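PDB 5ZE8: cytochrome c552, which binds five covalently attached c-type hemes and probably transfers electrons at low potential in a thermophilic purple sulfur photosynthetic bacterium. Local coordinates for residues N126-H131 with D157-P162; I163-E168 with L210-N215. All blocks are in the same frame, centred on the assembly; numbering follows the deposited sequence.

Contact 1: residues N126-H131 with D157-P162; sequences NCVACH and DRLQAP. With HEC (heme c), chain D.
The carbonyl oxygen of His131, at the end of heme-binding Cys127–His131, takes a hydrogen bond and a C-H···O contact from strand 159-161. Gln160 N lies in the carbonyl plane at 2.7 Å from His131 O, although the N-H is bent. Leu159 CA makes the C-H···O contact, 3.3 Å from His131 O. The carbonyl of Gln160 is itself an acceptor: His131 ND1 donates to Gln160 O over 2.9 Å, nearly straight at 173°, and that oxygen sits in the plane of the imidazole. One strand residue therefore bonds to both backbone and ring of the histidine. With CG anti to its carbonyl carbon (chi1 -72°), the ring turns NE2 onto the iron of heme D at 2.1 Å; His270 supplies the other axial ligand.

This is a CXXCH motif, its thioethers running from Cys127 SG to CAB (1.8 Å) and from Cys130 SG to CAC (1.9 Å) of that heme. Asn126 caps the short helix through OD1, while Val128 CG1 packs loosely on Leu159 CD2. The side-chain amide of Gln160 turns away from the histidine: NE2 donates to Arg158 O and OE1 accepts from Asn215. Because a backbone carbonyl holds the ND1 proton, ring rotation about the iron bond should be restrained and some imidazolate character is probable, which would stabilise ferric iron, in keeping with the low potential of the protein as a whole.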
# COMPACT_ATOMS: atom_id res chain seq x y z
N ASN A 126 -1.85 14.40 -0.71
CA ASN A 126 -1.23 15.32 -1.65
C ASN A 126 0.03 15.96 -1.09
O ASN A 126 0.47 15.60 -0.01
CB ASN A 126 -2.26 16.29 -2.14
CG ASN A 126 -2.62 17.36 -1.19
OD1 ASN A 126 -2.19 17.35 -0.04
ND2 ASN A 126 -3.45 18.36 -1.67
N CYS A 127 0.65 16.87 -1.88
CA CYS A 127 1.94 17.43 -1.45
C CYS A 127 1.89 17.98 -0.09
O CYS A 127 2.72 17.64 0.76
CB CYS A 127 2.49 18.51 -2.42
SG CYS A 127 2.21 18.23 -4.19
N VAL A 128 0.93 18.86 0.18
CA VAL A 128 0.89 19.51 1.47
C VAL A 128 0.42 18.57 2.61
O VAL A 128 0.81 18.80 3.78
CB VAL A 128 0.10 20.84 1.46
CG1 VAL A 128 0.73 21.80 0.48
CG2 VAL A 128 -1.33 20.55 1.16
N ALA A 129 -0.36 17.54 2.29
CA ALA A 129 -0.72 16.58 3.34
C ALA A 129 0.49 15.92 3.89
O ALA A 129 0.65 15.87 5.09
CB ALA A 129 -1.72 15.56 2.84
N CYS A 130 1.36 15.43 3.04
CA CYS A 130 2.56 14.81 3.57
C CYS A 130 3.54 15.86 4.10
O CYS A 130 4.19 15.62 5.14
CB CYS A 130 3.26 14.03 2.50
SG CYS A 130 2.56 12.39 2.31
N HIS A 131 3.68 16.98 3.38
CA HIS A 131 4.71 17.93 3.74
C HIS A 131 4.36 18.91 4.86
O HIS A 131 5.14 19.80 5.15
CB HIS A 131 5.31 18.68 2.49
CG HIS A 131 6.18 17.79 1.66
ND1 HIS A 131 7.52 17.56 2.00
CD2 HIS A 131 5.92 17.03 0.55
CE1 HIS A 131 8.00 16.69 1.11
NE2 HIS A 131 7.07 16.37 0.22
N ASP A 157 1.91 24.56 10.21
CA ASP A 157 1.52 25.47 9.17
C ASP A 157 2.64 25.84 8.17
O ASP A 157 2.41 26.68 7.29
CB ASP A 157 0.90 26.70 9.83
CG ASP A 157 1.93 27.52 10.58
OD1 ASP A 157 3.08 27.06 10.71
OD2 ASP A 157 1.59 28.64 11.05
N ARG A 158 3.80 25.16 8.26
CA ARG A 158 4.95 25.37 7.40
C ARG A 158 5.23 24.01 6.75
O ARG A 158 4.99 22.94 7.33
CB ARG A 158 6.22 25.79 8.15
CG ARG A 158 6.02 27.15 8.78
CD ARG A 158 7.05 27.50 9.81
NE ARG A 158 7.06 28.95 10.00
CZ ARG A 158 8.00 29.62 10.66
NH1 ARG A 158 8.97 28.99 11.31
NH2 ARG A 158 7.96 30.96 10.70
N LEU A 159 5.70 24.06 5.55
CA LEU A 159 6.18 22.91 4.86
C LEU A 159 7.40 22.38 5.56
O LEU A 159 8.22 23.11 6.15
CB LEU A 159 6.56 23.29 3.43
CG LEU A 159 5.47 23.70 2.48
CD1 LEU A 159 5.98 24.02 1.10
CD2 LEU A 159 4.47 22.60 2.35
N GLN A 160 7.52 21.07 5.49
CA GLN A 160 8.58 20.28 6.16
C GLN A 160 9.40 19.61 5.11
O GLN A 160 8.86 18.97 4.20
CB GLN A 160 7.97 19.27 7.12
CG GLN A 160 7.00 19.83 8.12
CD GLN A 160 7.67 20.72 9.21
OE1 GLN A 160 8.67 20.33 9.85
NE2 GLN A 160 7.17 21.98 9.37
N ALA A 161 10.73 19.75 5.20
CA ALA A 161 11.62 19.23 4.16
C ALA A 161 12.81 18.49 4.72
O ALA A 161 13.20 18.77 5.80
CB ALA A 161 12.13 20.39 3.35
N PRO A 162 13.42 17.58 3.95
CA PRO A 162 14.55 16.81 4.50
C PRO A 162 15.75 17.63 4.82
O PRO A 162 16.40 17.38 5.82
CB PRO A 162 14.83 15.78 3.40
CG PRO A 162 14.15 16.24 2.18
CD PRO A 162 13.05 17.16 2.58
FE HEC D . 7.45 15.01 -1.28
CHA HEC D . 10.85 14.79 -0.58
CHB HEC D . 8.01 17.77 -3.14
CHC HEC D . 4.18 14.84 -2.48
CHD HEC D . 6.77 12.69 1.08
NA HEC D . 9.08 16.04 -1.77
C1A HEC D . 10.38 15.79 -1.42
C2A HEC D . 11.24 16.71 -2.11
C3A HEC D . 10.43 17.58 -2.83
C4A HEC D . 9.11 17.14 -2.61
CMA HEC D . 10.81 18.75 -3.74
CAA HEC D . 12.78 16.63 -2.06
CBA HEC D . 13.17 15.70 -3.22
CGA HEC D . 14.68 15.55 -3.31
O1A HEC D . 15.43 16.56 -3.19
O2A HEC D . 15.16 14.46 -3.68
NB HEC D . 6.29 16.10 -2.56
C1B HEC D . 6.74 17.19 -3.15
C2B HEC D . 5.66 17.71 -3.98
C3B HEC D . 4.60 16.88 -3.86
C4B HEC D . 4.99 15.88 -2.90
CMB HEC D . 5.78 18.90 -4.90
CAB HEC D . 3.31 16.80 -4.56
CBB HEC D . 3.35 16.76 -5.96
NC HEC D . 5.82 13.98 -0.80
C1C HEC D . 4.57 13.98 -1.41
C2C HEC D . 3.70 13.05 -0.79
C3C HEC D . 4.37 12.48 0.28
C4C HEC D . 5.72 13.05 0.24
CMC HEC D . 2.24 12.90 -1.17
CAC HEC D . 3.87 11.45 1.24
CBC HEC D . 3.25 10.25 0.75
ND HEC D . 8.56 13.98 -0.05
C1D HEC D . 8.09 13.07 0.88
C2D HEC D . 9.20 12.46 1.67
C3D HEC D . 10.33 13.05 1.19
C4D HEC D . 9.94 14.00 0.12
CMD HEC D . 9.08 11.53 2.83
CAD HEC D . 11.72 12.78 1.68
CBD HEC D . 12.32 11.55 1.00
CGD HEC D . 13.53 11.06 1.78
O1D HEC D . 13.56 9.93 2.29
O2D HEC D . 14.53 11.76 1.80

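Contact 2: residues I163-E168 with L210-N215; sequences IGFPRE and LTMEAN. With HEC (heme c), chain B; SO4 (sulfate ion), chain G.
Ile163 and Ala214 touch where the loop after strand 159-161 passes beside strand 212-214, in a wall of the heme B pocket that pairs two backbone amides on a propionate with a Met-aromatic contact. The Ile163 carbonyl oxygen rests 3.2 Å from Ala214 CB, and its amide N turns to the heme: Ile163 N donates to propionate oxygen O2A of heme B at 2.8 Å. Gly164 N reaches the same oxygen at 2.9 Å, so two successive backbone amides grip one carboxylate atom and would partly offset its negative charge. The positive phi of Gly164 (70°) turns the chain just past these amides.

Phe165 follows. A water accepts from its N and donates, weakly, to Met212 O, bridging the two backbones. The Phe165 ring meets Met212 at one corner, CE2 to SD 3.5 Å, with the sulfur approaching obliquely, 69° off the ring normal. On another side, the ring edge points at CAD of the second propionate arm. Further on, one face of the Arg167 guanidinium lies against Phe165 CD1, offset toward its rim, and NH1 and NH2 both bind a sulfate, probably from the crystallisation liquor.

From the strand, Met212 starts with CG anti to its backbone N (chi1 -174°) and bends only at the sulfur. That bend brings the methyl, not the sulfur, onto the porphyrin: Met212 CE lies 3.5 Å from C4A of heme B.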
# COMPACT_ATOMS: atom_id res chain seq x y z
N ILE A 163 16.02 18.65 4.00
CA ILE A 163 17.17 19.59 4.27
C ILE A 163 16.71 21.03 4.52
O ILE A 163 17.27 21.71 5.38
CB ILE A 163 18.09 19.67 3.10
CG1 ILE A 163 18.49 18.28 2.61
CG2 ILE A 163 19.35 20.55 3.40
CD1 ILE A 163 19.25 17.58 3.67
N GLY A 164 15.69 21.49 3.78
CA GLY A 164 15.28 22.85 3.84
C GLY A 164 16.34 23.73 3.20
O GLY A 164 17.11 23.31 2.31
N PHE A 165 16.42 24.95 3.73
CA PHE A 165 17.38 25.94 3.22
C PHE A 165 18.12 26.60 4.37
O PHE A 165 17.74 27.70 4.83
CB PHE A 165 16.58 26.95 2.40
CG PHE A 165 15.93 26.33 1.21
CD1 PHE A 165 16.63 26.04 0.15
CD2 PHE A 165 14.56 26.03 1.23
CE1 PHE A 165 16.11 25.41 -0.94
CE2 PHE A 165 14.01 25.40 0.17
CZ PHE A 165 14.78 25.04 -0.91
N PRO A 166 19.11 25.91 4.93
CA PRO A 166 19.84 26.40 6.07
C PRO A 166 20.80 27.45 5.54
O PRO A 166 21.95 27.16 5.18
CB PRO A 166 20.53 25.13 6.59
CG PRO A 166 20.73 24.30 5.29
CD PRO A 166 19.40 24.48 4.69
N ARG A 167 20.32 28.66 5.54
CA ARG A 167 21.07 29.73 4.95
C ARG A 167 21.33 30.85 5.93
O ARG A 167 21.62 31.95 5.50
CB ARG A 167 20.35 30.21 3.65
CG ARG A 167 20.43 29.16 2.53
CD ARG A 167 19.91 29.62 1.16
NE ARG A 167 19.97 28.49 0.25
CZ ARG A 167 19.39 28.45 -0.95
NH1 ARG A 167 18.71 29.49 -1.39
NH2 ARG A 167 19.49 27.34 -1.70
N GLU A 168 21.20 30.57 7.23
CA GLU A 168 21.43 31.61 8.23
C GLU A 168 22.89 32.13 8.14
O GLU A 168 23.17 33.37 8.05
CB GLU A 168 21.07 31.12 9.61
CG GLU A 168 21.50 32.07 10.71
CD GLU A 168 20.47 33.07 11.11
OE1 GLU A 168 20.00 33.83 10.22
OE2 GLU A 168 20.16 33.09 12.32
N LEU A 210 5.77 30.22 0.76
CA LEU A 210 5.54 28.80 1.11
C LEU A 210 6.61 28.40 2.11
O LEU A 210 7.55 27.72 1.79
CB LEU A 210 5.60 27.94 -0.20
CG LEU A 210 4.45 28.25 -1.16
CD1 LEU A 210 4.73 27.41 -2.38
CD2 LEU A 210 3.06 27.89 -0.57
N THR A 211 6.47 28.91 3.33
CA THR A 211 7.48 28.88 4.30
C THR A 211 7.73 27.46 4.71
O THR A 211 6.78 26.67 4.79
CB THR A 211 6.95 29.69 5.48
OG1 THR A 211 6.74 31.04 4.97
CG2 THR A 211 7.90 29.74 6.66
N MET A 212 9.01 27.21 4.98
CA MET A 212 9.55 25.83 5.06
C MET A 212 10.49 25.69 6.25
O MET A 212 11.13 26.66 6.61
CB MET A 212 10.31 25.53 3.83
CG MET A 212 10.81 24.10 3.70
SD MET A 212 11.60 23.78 2.10
CE MET A 212 10.12 23.41 1.19
N GLU A 213 10.56 24.50 6.84
CA GLU A 213 11.45 24.19 7.95
C GLU A 213 12.14 22.91 7.67
O GLU A 213 11.54 21.97 7.07
CB GLU A 213 10.60 23.93 9.19
CG GLU A 213 9.91 25.16 9.65
CD GLU A 213 9.19 24.93 10.95
OE1 GLU A 213 8.48 23.91 11.23
OE2 GLU A 213 9.31 25.86 11.76
N ALA A 214 13.38 22.75 8.08
CA ALA A 214 14.10 21.54 7.93
C ALA A 214 13.61 20.57 9.01
O ALA A 214 13.35 20.97 10.16
CB ALA A 214 15.63 21.76 8.10
N ASN A 215 13.43 19.31 8.63
CA ASN A 215 12.90 18.29 9.51
C ASN A 215 13.39 16.89 9.04
O ASN A 215 12.60 16.05 8.60
CB ASN A 215 11.42 18.44 9.65
CG ASN A 215 10.79 17.64 10.76
OD1 ASN A 215 11.44 16.81 11.39
ND2 ASN A 215 9.49 17.85 10.98
FE HEC B . 9.38 23.84 -3.60
CHA HEC B . 12.53 22.71 -2.85
CHB HEC B . 8.01 21.43 -1.59
CHC HEC B . 6.21 24.89 -4.42
CHD HEC B . 10.66 26.17 -5.73
NA HEC B . 10.11 22.41 -2.40
C1A HEC B . 11.45 22.12 -2.22
C2A HEC B . 11.61 21.06 -1.29
C3A HEC B . 10.33 20.65 -0.95
C4A HEC B . 9.39 21.51 -1.61
CMA HEC B . 9.95 19.57 0.04
CAA HEC B . 12.91 20.41 -0.89
CBA HEC B . 13.79 21.23 0.06
CGA HEC B . 14.88 20.25 0.49
O1A HEC B . 15.85 20.05 -0.24
O2A HEC B . 14.89 19.74 1.63
NB HEC B . 7.47 23.26 -3.08
C1B HEC B . 7.15 22.23 -2.25
C2B HEC B . 5.75 22.13 -2.20
C3B HEC B . 5.17 23.05 -3.00
C4B HEC B . 6.34 23.80 -3.53
CMB HEC B . 5.09 20.99 -1.36
CAB HEC B . 3.73 23.44 -3.11
CBB HEC B . 2.98 23.66 -1.90
NC HEC B . 8.61 25.29 -4.84
C1C HEC B . 7.25 25.55 -5.01
C2C HEC B . 7.09 26.53 -6.03
C3C HEC B . 8.36 26.88 -6.48
C4C HEC B . 9.29 26.13 -5.70
CMC HEC B . 5.73 26.91 -6.59
CAC HEC B . 8.79 27.85 -7.56
CBC HEC B . 8.15 29.06 -7.72
ND HEC B . 11.17 24.30 -4.15
C1D HEC B . 11.49 25.31 -5.04
C2D HEC B . 12.93 25.36 -5.23
C3D HEC B . 13.46 24.42 -4.44
C4D HEC B . 12.32 23.75 -3.75
CMD HEC B . 13.71 26.30 -6.14
CAD HEC B . 14.92 24.03 -4.34
CBD HEC B . 15.26 22.86 -5.27
CGD HEC B . 14.68 22.71 -6.64
O1D HEC B . 15.13 23.45 -7.58
O2D HEC B . 13.79 21.83 -6.83
S SO4 G . 18.10 27.91 -4.79
O1 SO4 G . 19.49 28.47 -4.58
O2 SO4 G . 17.16 28.90 -4.19
O3 SO4 G . 17.74 27.64 -6.25
O4 SO4 G . 18.11 26.65 -3.99
O HOH W 1 14.31 25.61 5.66

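The two contacts follow one another along the chain, contact 1 ending at Pro162 and contact 2 opening at Ile163, with centres about 12 Å apart. They meet through the two-stranded parallel sheet of 159-161 and 212-214, where Leu159 O lies 2.8 Å from Glu213 N and Ala161 CB packs 3.6 Å from Met212 SD. One strand thus serves two hemes: in contact 1 it holds the axial histidine of heme D, while Leu159 CD1 lies 3.8 Å from C2B of heme B, and the neighbouring strand and following loop extend that wall. FE of heme D is 9.3 Å from FE of heme B, a spacing that would suit rapid electron transfer.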